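Local coordinates for quinonprotein alcohol dehydrogenase-like protein (PDB 4R5O) that is of unknown function but pairs an immunoglobulin-like beta-sandwich domain with a seven-bladed beta-propeller of the YVTN repeat family and binds calcium ions, at residues A[269-281]-A[290-303]. Numbering follows the deposited sequence.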
ATOM      1  N   GLU A 269       6.201  29.467   8.710  1.00 44.69           N
ATOM      2  CA  GLU A 269       6.945  29.189   7.485  1.00 43.71           C
ATOM      3  C   GLU A 269       8.420  29.049   7.776  1.00 49.21           C
ATOM      4  O   GLU A 269       8.947  29.718   8.666  1.00 48.72           O
ATOM      5  CB  GLU A 269       6.739  30.283   6.423  1.00 44.52           C
ATOM      6  CG  GLU A 269       5.341  30.373   5.829  1.00 51.08           C
ATOM      7  CD  GLU A 269       5.153  31.503   4.830  1.00 81.21           C
ATOM      8  OE1 GLU A 269       6.012  32.413   4.789  1.00 84.27           O
ATOM      9  OE2 GLU A 269       4.111  31.515   4.137  1.00 78.41           O
ATOM     10  N   LEU A 270       9.071  28.155   7.032  1.00 46.50           N
ATOM     11  CA  LEU A 270      10.515  27.940   6.991  1.00 46.83           C
ATOM     12  C   LEU A 270      11.018  28.541   5.705  1.00 49.17           C
ATOM     13  O   LEU A 270      10.257  28.588   4.744  1.00 47.94           O
ATOM     14  CB  LEU A 270      10.911  26.442   7.120  1.00 46.57           C
ATOM     15  CG  LEU A 270      10.732  25.764   8.481  1.00 50.75           C
ATOM     16  CD1 LEU A 270      11.073  24.292   8.381  1.00 50.34           C
ATOM     17  CD2 LEU A 270      11.598  26.417   9.556  1.00 50.13           C
ATOM     18  N   ASP A 271      12.268  29.028   5.668  1.00 47.14           N
ATOM     19  CA  ASP A 271      12.825  29.629   4.455  1.00 46.85           C
ATOM     20  C   ASP A 271      13.229  28.500   3.488  1.00 50.98           C
ATOM     21  O   ASP A 271      14.413  28.210   3.320  1.00 52.18           O
ATOM     22  CB  ASP A 271      14.007  30.569   4.793  1.00 48.70           C
ATOM     23  CG  ASP A 271      14.570  31.398   3.640  1.00 57.10           C
ATOM     24  OD1 ASP A 271      13.854  31.574   2.606  1.00 55.49           O
ATOM     25  OD2 ASP A 271      15.701  31.915   3.784  1.00 64.49           O
ATOM     26  N   ILE A 272      12.215  27.825   2.897  1.00 45.95           N
ATOM     27  CA  ILE A 272      12.339  26.729   1.933  1.00 44.19           C
ATOM     28  C   ILE A 272      11.270  26.955   0.875  1.00 51.99           C
ATOM     29  O   ILE A 272      10.109  26.599   1.094  1.00 51.09           O
ATOM     30  CB  ILE A 272      12.263  25.295   2.554  1.00 45.99           C
ATOM     31  CG1 ILE A 272      13.195  25.112   3.772  1.00 45.42           C
ATOM     32  CG2 ILE A 272      12.523  24.192   1.462  1.00 48.29           C
ATOM     33  CD1 ILE A 272      12.887  23.943   4.653  1.00 45.06           C
ATOM     34  N   ILE A 273      11.658  27.591  -0.255  1.00 51.73           N
ATOM     35  CA  ILE A 273      10.767  27.864  -1.385  1.00 51.94           C
ATOM     36  C   ILE A 273      10.540  26.577  -2.151  1.00 53.83           C
ATOM     37  O   ILE A 273      11.489  25.945  -2.598  1.00 52.84           O
ATOM     38  CB  ILE A 273      11.292  28.992  -2.344  1.00 56.16           C
ATOM     39  CG1 ILE A 273      11.920  30.250  -1.636  1.00 56.70           C
ATOM     40  CG2 ILE A 273      10.311  29.313  -3.495  1.00 55.31           C
ATOM     41  CD1 ILE A 273      11.080  30.989  -0.760  1.00 63.47           C
ATOM     42  N   GLN A 274       9.281  26.207  -2.330  1.00 50.49           N
ATOM     43  CA  GLN A 274       8.905  25.028  -3.092  1.00 49.18           C
ATOM     44  C   GLN A 274       7.928  25.434  -4.193  1.00 54.29           C
ATOM     45  O   GLN A 274       7.026  26.252  -3.970  1.00 54.31           O
ATOM     46  CB  GLN A 274       8.319  23.952  -2.178  1.00 49.29           C
ATOM     47  CG  GLN A 274       9.352  23.402  -1.183  1.00 50.01           C
ATOM     48  CD  GLN A 274       8.809  22.350  -0.262  1.00 56.65           C
ATOM     49  OE1 GLN A 274       7.622  22.353   0.112  1.00 53.50           O
ATOM     50  NE2 GLN A 274       9.705  21.494   0.215  1.00 35.16           N
ATOM     51  N   LYS A 275       8.173  24.928  -5.404  1.00 51.00           N
ATOM     52  CA  LYS A 275       7.351  25.212  -6.582  1.00 51.11           C
ATOM     53  C   LYS A 275       6.856  23.898  -7.196  1.00 55.33           C
ATOM     54  O   LYS A 275       6.453  23.868  -8.358  1.00 56.81           O
ATOM     55  CB  LYS A 275       8.141  26.040  -7.613  1.00 54.60           C
ATOM     56  CG  LYS A 275       8.610  27.410  -7.126  1.00 70.60           C
ATOM     57  CD  LYS A 275       9.344  28.155  -8.227  1.00 77.68           C
ATOM     58  CE  LYS A 275       9.798  29.521  -7.784  1.00 88.74           C
ATOM     59  NZ  LYS A 275      10.523  30.232  -8.870  1.00 95.67           N
ATOM     60  N   GLN A 276       6.889  22.806  -6.410  1.00 49.89           N
ATOM     61  CA  GLN A 276       6.480  21.457  -6.819  1.00 48.65           C
ATOM     62  C   GLN A 276       6.288  20.527  -5.615  1.00 50.96           C
ATOM     63  O   GLN A 276       6.680  20.864  -4.493  1.00 51.30           O
ATOM     64  CB  GLN A 276       7.538  20.824  -7.765  1.00 50.24           C
ATOM     65  CG  GLN A 276       8.873  20.505  -7.054  1.00 56.97           C
ATOM     66  CD  GLN A 276       9.777  19.619  -7.849  1.00 72.20           C
ATOM     67  OE1 GLN A 276      10.207  19.960  -8.958  1.00 69.65           O
ATOM     68  NE2 GLN A 276      10.131  18.485  -7.265  1.00 61.77           N
ATOM     69  N   LYS A 277       5.780  19.309  -5.875  1.00 45.88           N
ATOM     70  CA  LYS A 277       5.651  18.282  -4.859  1.00 43.41           C
ATOM     71  C   LYS A 277       6.981  17.684  -4.563  1.00 46.89           C
ATOM     72  O   LYS A 277       7.653  17.201  -5.484  1.00 47.62           O
ATOM     73  CB  LYS A 277       4.683  17.175  -5.280  1.00 43.43           C
ATOM     74  CG  LYS A 277       3.275  17.594  -5.519  1.00 26.44           C
ATOM     75  CD  LYS A 277       2.463  16.378  -5.758  1.00 22.96           C
ATOM     76  CE  LYS A 277       1.047  16.745  -6.075  1.00 34.38           C
ATOM     77  NZ  LYS A 277       0.188  15.542  -6.140  1.00 35.73           N
ATOM     78  N   ILE A 278       7.369  17.714  -3.291  1.00 42.81           N
ATOM     79  CA  ILE A 278       8.596  17.080  -2.803  1.00 42.05           C
ATOM     80  C   ILE A 278       8.330  16.662  -1.348  1.00 47.10           C
ATOM     81  O   ILE A 278       7.606  17.333  -0.611  1.00 46.24           O
ATOM     82  CB  ILE A 278       9.894  17.926  -2.971  1.00 44.01           C
ATOM     83  CG1 ILE A 278      11.190  17.115  -2.656  1.00 43.64           C
ATOM     84  CG2 ILE A 278       9.834  19.208  -2.213  1.00 43.38           C
ATOM     85  CD1 ILE A 278      11.445  15.801  -3.471  1.00 38.01           C
ATOM     86  N   ASN A 279       8.868  15.501  -0.980  1.00 43.82           N
ATOM     87  CA  ASN A 279       8.681  14.934   0.338  1.00 42.07           C
ATOM     88  C   ASN A 279       9.793  15.368   1.304  1.00 43.30           C
ATOM     89  O   ASN A 279      10.696  16.111   0.942  1.00 42.81           O
ATOM     90  CB  ASN A 279       8.630  13.394   0.229  1.00 37.70           C
ATOM     91  CG  ASN A 279       9.864  12.722  -0.268  1.00 48.49           C
ATOM     92  OD1 ASN A 279      10.609  13.246  -1.106  1.00 48.08           O
ATOM     93  ND2 ASN A 279      10.082  11.513   0.222  1.00 40.56           N
ATOM     94  N   PHE A 280       9.652  14.930   2.556  1.00 39.61           N
ATOM     95  CA  PHE A 280      10.581  15.098   3.673  1.00 38.74           C
ATOM     96  C   PHE A 280      11.100  13.747   4.076  1.00 43.15           C
ATOM     97  O   PHE A 280      10.294  12.824   4.259  1.00 42.28           O
ATOM     98  CB  PHE A 280       9.909  15.797   4.865  1.00 39.11           C
ATOM     99  CG  PHE A 280       9.296  17.132   4.554  1.00 39.24           C
ATOM    100  CD1 PHE A 280       8.023  17.218   4.021  1.00 41.18           C
ATOM    101  CD2 PHE A 280       9.976  18.308   4.829  1.00 41.05           C
ATOM    102  CE1 PHE A 280       7.467  18.457   3.698  1.00 42.47           C
ATOM    103  CE2 PHE A 280       9.416  19.546   4.523  1.00 44.05           C
ATOM    104  CZ  PHE A 280       8.159  19.612   3.964  1.00 42.55           C
ATOM    105  N   VAL A 281      12.418  13.602   4.199  1.00 39.38           N
ATOM    106  CA  VAL A 281      12.969  12.311   4.593  1.00 38.55           C
ATOM    107  C   VAL A 281      13.809  12.495   5.862  1.00 42.47           C
ATOM    108  O   VAL A 281      14.540  13.474   5.997  1.00 41.84           O
ATOM    109  CB  VAL A 281      13.787  11.606   3.458  1.00 41.50           C
ATOM    110  CG1 VAL A 281      12.901  11.253   2.269  1.00 40.36           C
ATOM    111  CG2 VAL A 281      14.991  12.427   2.994  1.00 41.52           C
ATOM    112  N   THR A 290      14.597  17.987   2.785  1.00 38.35           N
ATOM    113  CA  THR A 290      13.657  18.227   1.702  1.00 37.15           C
ATOM    114  C   THR A 290      14.436  18.982   0.628  1.00 40.83           C
ATOM    115  O   THR A 290      15.640  19.132   0.751  1.00 41.04           O
ATOM    116  CB  THR A 290      12.382  18.931   2.194  1.00 41.30           C
ATOM    117  OG1 THR A 290      11.387  18.871   1.158  1.00 40.04           O
ATOM    118  CG2 THR A 290      12.618  20.382   2.671  1.00 39.98           C
ATOM    119  N   LEU A 291      13.761  19.414  -0.427  1.00 39.34           N
ATOM    120  CA  LEU A 291      14.350  20.205  -1.507  1.00 39.37           C
ATOM    121  C   LEU A 291      13.717  21.582  -1.586  1.00 45.65           C
ATOM    122  O   LEU A 291      12.538  21.774  -1.245  1.00 45.01           O
ATOM    123  CB  LEU A 291      14.211  19.510  -2.881  1.00 38.04           C
ATOM    124  CG  LEU A 291      14.795  18.127  -3.088  1.00 38.79           C
ATOM    125  CD1 LEU A 291      14.550  17.705  -4.486  1.00 37.98           C
ATOM    126  CD2 LEU A 291      16.284  18.069  -2.795  1.00 37.11           C
ATOM    127  N   GLU A 292      14.506  22.526  -2.067  1.00 44.51           N
ATOM    128  CA  GLU A 292      14.102  23.899  -2.312  1.00 44.98           C
ATOM    129  C   GLU A 292      14.267  24.148  -3.787  1.00 53.31           C
ATOM    130  O   GLU A 292      15.235  23.666  -4.392  1.00 51.88           O
ATOM    131  CB  GLU A 292      14.925  24.867  -1.446  1.00 46.64           C
ATOM    132  CG  GLU A 292      14.549  26.327  -1.636  1.00 56.27           C
ATOM    133  CD  GLU A 292      15.297  27.289  -0.755  1.00 72.60           C
ATOM    134  OE1 GLU A 292      16.534  27.150  -0.645  1.00 80.99           O
ATOM    135  OE2 GLU A 292      14.656  28.223  -0.224  1.00 71.33           O
ATOM    136  N   SER A 293      13.316  24.857  -4.381  1.00 55.57           N
ATOM    137  CA  SER A 293      13.350  25.160  -5.806  1.00 58.77           C
ATOM    138  C   SER A 293      14.298  26.334  -6.047  1.00 67.84           C
ATOM    139  O   SER A 293      14.250  27.319  -5.326  1.00 67.71           O
ATOM    140  CB  SER A 293      11.942  25.436  -6.329  1.00 63.26           C
ATOM    141  OG  SER A 293      11.127  24.273  -6.182  1.00 68.45           O
ATOM    142  N   ALA A 294      15.255  26.146  -6.972  1.00 69.53           N
ATOM    143  CA  ALA A 294      16.274  27.135  -7.361  1.00 72.05           C
ATOM    144  C   ALA A 294      16.237  27.339  -8.889  1.00 81.12           C
ATOM    145  O   ALA A 294      15.649  26.520  -9.612  1.00 80.80           O
ATOM    146  CB  ALA A 294      17.666  26.701  -6.896  1.00 72.93           C
ATOM    147  N   ASP A 295      16.826  28.454  -9.370  1.00 80.92           N
ATOM    148  CA  ASP A 295      16.817  28.839 -10.784  1.00 81.52           C
ATOM    149  C   ASP A 295      17.502  27.792 -11.677  1.00 83.71           C
ATOM    150  O   ASP A 295      16.886  27.336 -12.649  1.00 82.58           O
ATOM    151  CB  ASP A 295      17.511  30.208 -10.990  1.00 84.71           C
ATOM    152  CG  ASP A 295      16.842  31.419 -10.356  1.00100.51           C
ATOM    153  OD1 ASP A 295      15.598  31.401 -10.199  1.00101.79           O
ATOM    154  OD2 ASP A 295      17.542  32.437 -10.135  1.00106.74           O
ATOM    155  N   ASN A 296      18.750  27.411 -11.338  1.00 79.91           N
ATOM    156  CA  ASN A 296      19.578  26.517 -12.147  1.00 80.65           C
ATOM    157  C   ASN A 296      19.812  25.157 -11.452  1.00 82.53           C
ATOM    158  O   ASN A 296      20.874  24.542 -11.622  1.00 83.07           O
ATOM    159  CB  ASN A 296      20.927  27.204 -12.453  1.00 87.28           C
ATOM    160  CG  ASN A 296      21.591  27.894 -11.267  1.00133.41           C
ATOM    161  OD1 ASN A 296      21.063  27.943 -10.135  1.00130.50           O
ATOM    162  ND2 ASN A 296      22.749  28.498 -11.518  1.00129.79           N
ATOM    163  N   GLY A 297      18.782  24.665 -10.770  1.00 75.02           N
ATOM    164  CA  GLY A 297      18.831  23.388 -10.076  1.00 72.75           C
ATOM    165  C   GLY A 297      17.895  23.362  -8.887  1.00 71.82           C
ATOM    166  O   GLY A 297      16.743  23.783  -9.002  1.00 74.33           O
ATOM    167  N   CYS A 298      18.355  22.806  -7.760  1.00 59.98           N
ATOM    168  CA  CYS A 298      17.594  22.709  -6.514  1.00 55.37           C
ATOM    169  C   CYS A 298      18.563  22.750  -5.354  1.00 58.58           C
ATOM    170  O   CYS A 298      19.760  22.606  -5.578  1.00 59.60           O
ATOM    171  CB  CYS A 298      16.724  21.448  -6.477  1.00 52.78           C
ATOM    172  SG  CYS A 298      17.642  19.877  -6.430  1.00 55.25           S
ATOM    173  N   ASN A 299      18.064  22.924  -4.123  1.00 52.94           N
ATOM    174  CA  ASN A 299      18.894  22.873  -2.926  1.00 51.75           C
ATOM    175  C   ASN A 299      18.440  21.762  -2.007  1.00 55.24           C
ATOM    176  O   ASN A 299      17.252  21.694  -1.685  1.00 55.37           O
ATOM    177  CB  ASN A 299      18.861  24.194  -2.177  1.00 51.50           C
ATOM    178  CG  ASN A 299      19.269  25.391  -2.978  1.00 65.03           C
ATOM    179  OD1 ASN A 299      20.352  25.457  -3.560  1.00 60.30           O
ATOM    180  ND2 ASN A 299      18.431  26.402  -2.948  1.00 57.18           N
ATOM    181  N   ILE A 300      19.365  20.874  -1.594  1.00 51.28           N
ATOM    182  CA  ILE A 300      19.086  19.828  -0.593  1.00 49.47           C
ATOM    183  C   ILE A 300      19.116  20.530   0.750  1.00 51.26           C
ATOM    184  O   ILE A 300      20.166  21.052   1.149  1.00 50.34           O
ATOM    185  CB  ILE A 300      20.051  18.627  -0.681  1.00 52.48           C
ATOM    186  CG1 ILE A 300      20.094  18.059  -2.115  1.00 53.05           C
ATOM    187  CG2 ILE A 300      19.678  17.571   0.371  1.00 52.14           C
ATOM    188  CD1 ILE A 300      21.169  17.051  -2.383  1.00 62.57           C
ATOM    189  N   VAL A 301      17.953  20.630   1.401  1.00 47.22           N
ATOM    190  CA  VAL A 301      17.856  21.378   2.646  1.00 46.94           C
ATOM    191  C   VAL A 301      17.837  20.421   3.845  1.00 49.31           C
ATOM    192  O   VAL A 301      16.987  19.563   3.939  1.00 49.02           O
ATOM    193  CB  VAL A 301      16.615  22.307   2.658  1.00 50.77           C
ATOM    194  CG1 VAL A 301      16.496  23.056   3.982  1.00 51.14           C
ATOM    195  CG2 VAL A 301      16.668  23.298   1.499  1.00 50.99           C
ATOM    196  N   LYS A 302      18.766  20.619   4.769  1.00 46.16           N
ATOM    197  CA  LYS A 302      18.866  19.936   6.054  1.00 45.62           C
ATOM    198  C   LYS A 302      18.080  20.739   7.062  1.00 49.98           C
ATOM    199  O   LYS A 302      18.318  21.937   7.174  1.00 50.32           O
ATOM    200  CB  LYS A 302      20.342  19.791   6.442  1.00 47.39           C
ATOM    201  CG  LYS A 302      20.679  19.209   7.796  1.00 45.66           C
ATOM    202  CD  LYS A 302      22.185  19.313   7.917  1.00 56.18           C
ATOM    203  CE  LYS A 302      22.841  18.676   9.099  1.00 66.41           C
ATOM    204  NZ  LYS A 302      24.315  18.818   9.050  1.00 70.10           N
ATOM    205  N   ILE A 303      17.111  20.106   7.743  1.00 45.47           N
ATOM    206  CA  ILE A 303      16.301  20.795   8.748  1.00 44.66           C
ATOM    207  C   ILE A 303      16.763  20.239  10.075  1.00 50.50           C
ATOM    208  O   ILE A 303      16.529  19.058  10.359  1.00 50.86           O
ATOM    209  CB  ILE A 303      14.760  20.682   8.520  1.00 45.95           C
ATOM    210  CG1 ILE A 303      14.369  20.943   7.021  1.00 45.18           C
ATOM    211  CG2 ILE A 303      13.997  21.600   9.500  1.00 45.32           C
ATOM    212  CD1 ILE A 303      12.854  20.607   6.569  1.00 38.10           C
TER
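Buried Glu292 reaches across to a crossing strand and takes a backbone N-H there: Ile273 N donates to Glu292 OE2 over 3.1 Å, almost straight, on the anti lone pair. The contact joins two neighbouring blades of the beta-propeller. Strand 272-274 ends one blade and passes over strand 290-294 of the next at 71°. The Glu292 chain is extended, with CG opposite the backbone N (chi1 -179°), which sends the carboxylate across to the backbone N of Ile273. Its other oxygen, OE1, receives Asn299 ND2 and a salt bridge from Lys311, which also bonds Asp271 O; this positive charge probably eases the placing of the Glu292 carboxylate near the like-charged Asp271. A glutamine here would probably leave Lys311 without its charged mate. Ser293 N donates to Ile273 O at 2.8 Å, and Ser293 OG accepts from Lys275 N. Gln274 NE2 gives a straight bond to Leu291 O (3.2 Å) in its own amide plane, while Asn239 ND2 bonds Gln274 OE1. Ile272 CD1 meets Val301 CG1 tip to tip and also touches Ile303 CD1, each at 3.8 Å. Ile278 crosses Leu291 at about a right angle. The loop that follows strand 272-274 returns to Thr290, whose OG1 lies over one face of the Phe280 ring, toward its rim, and donates to Asn279 O at 2.9 Å from above the carbonyl plane.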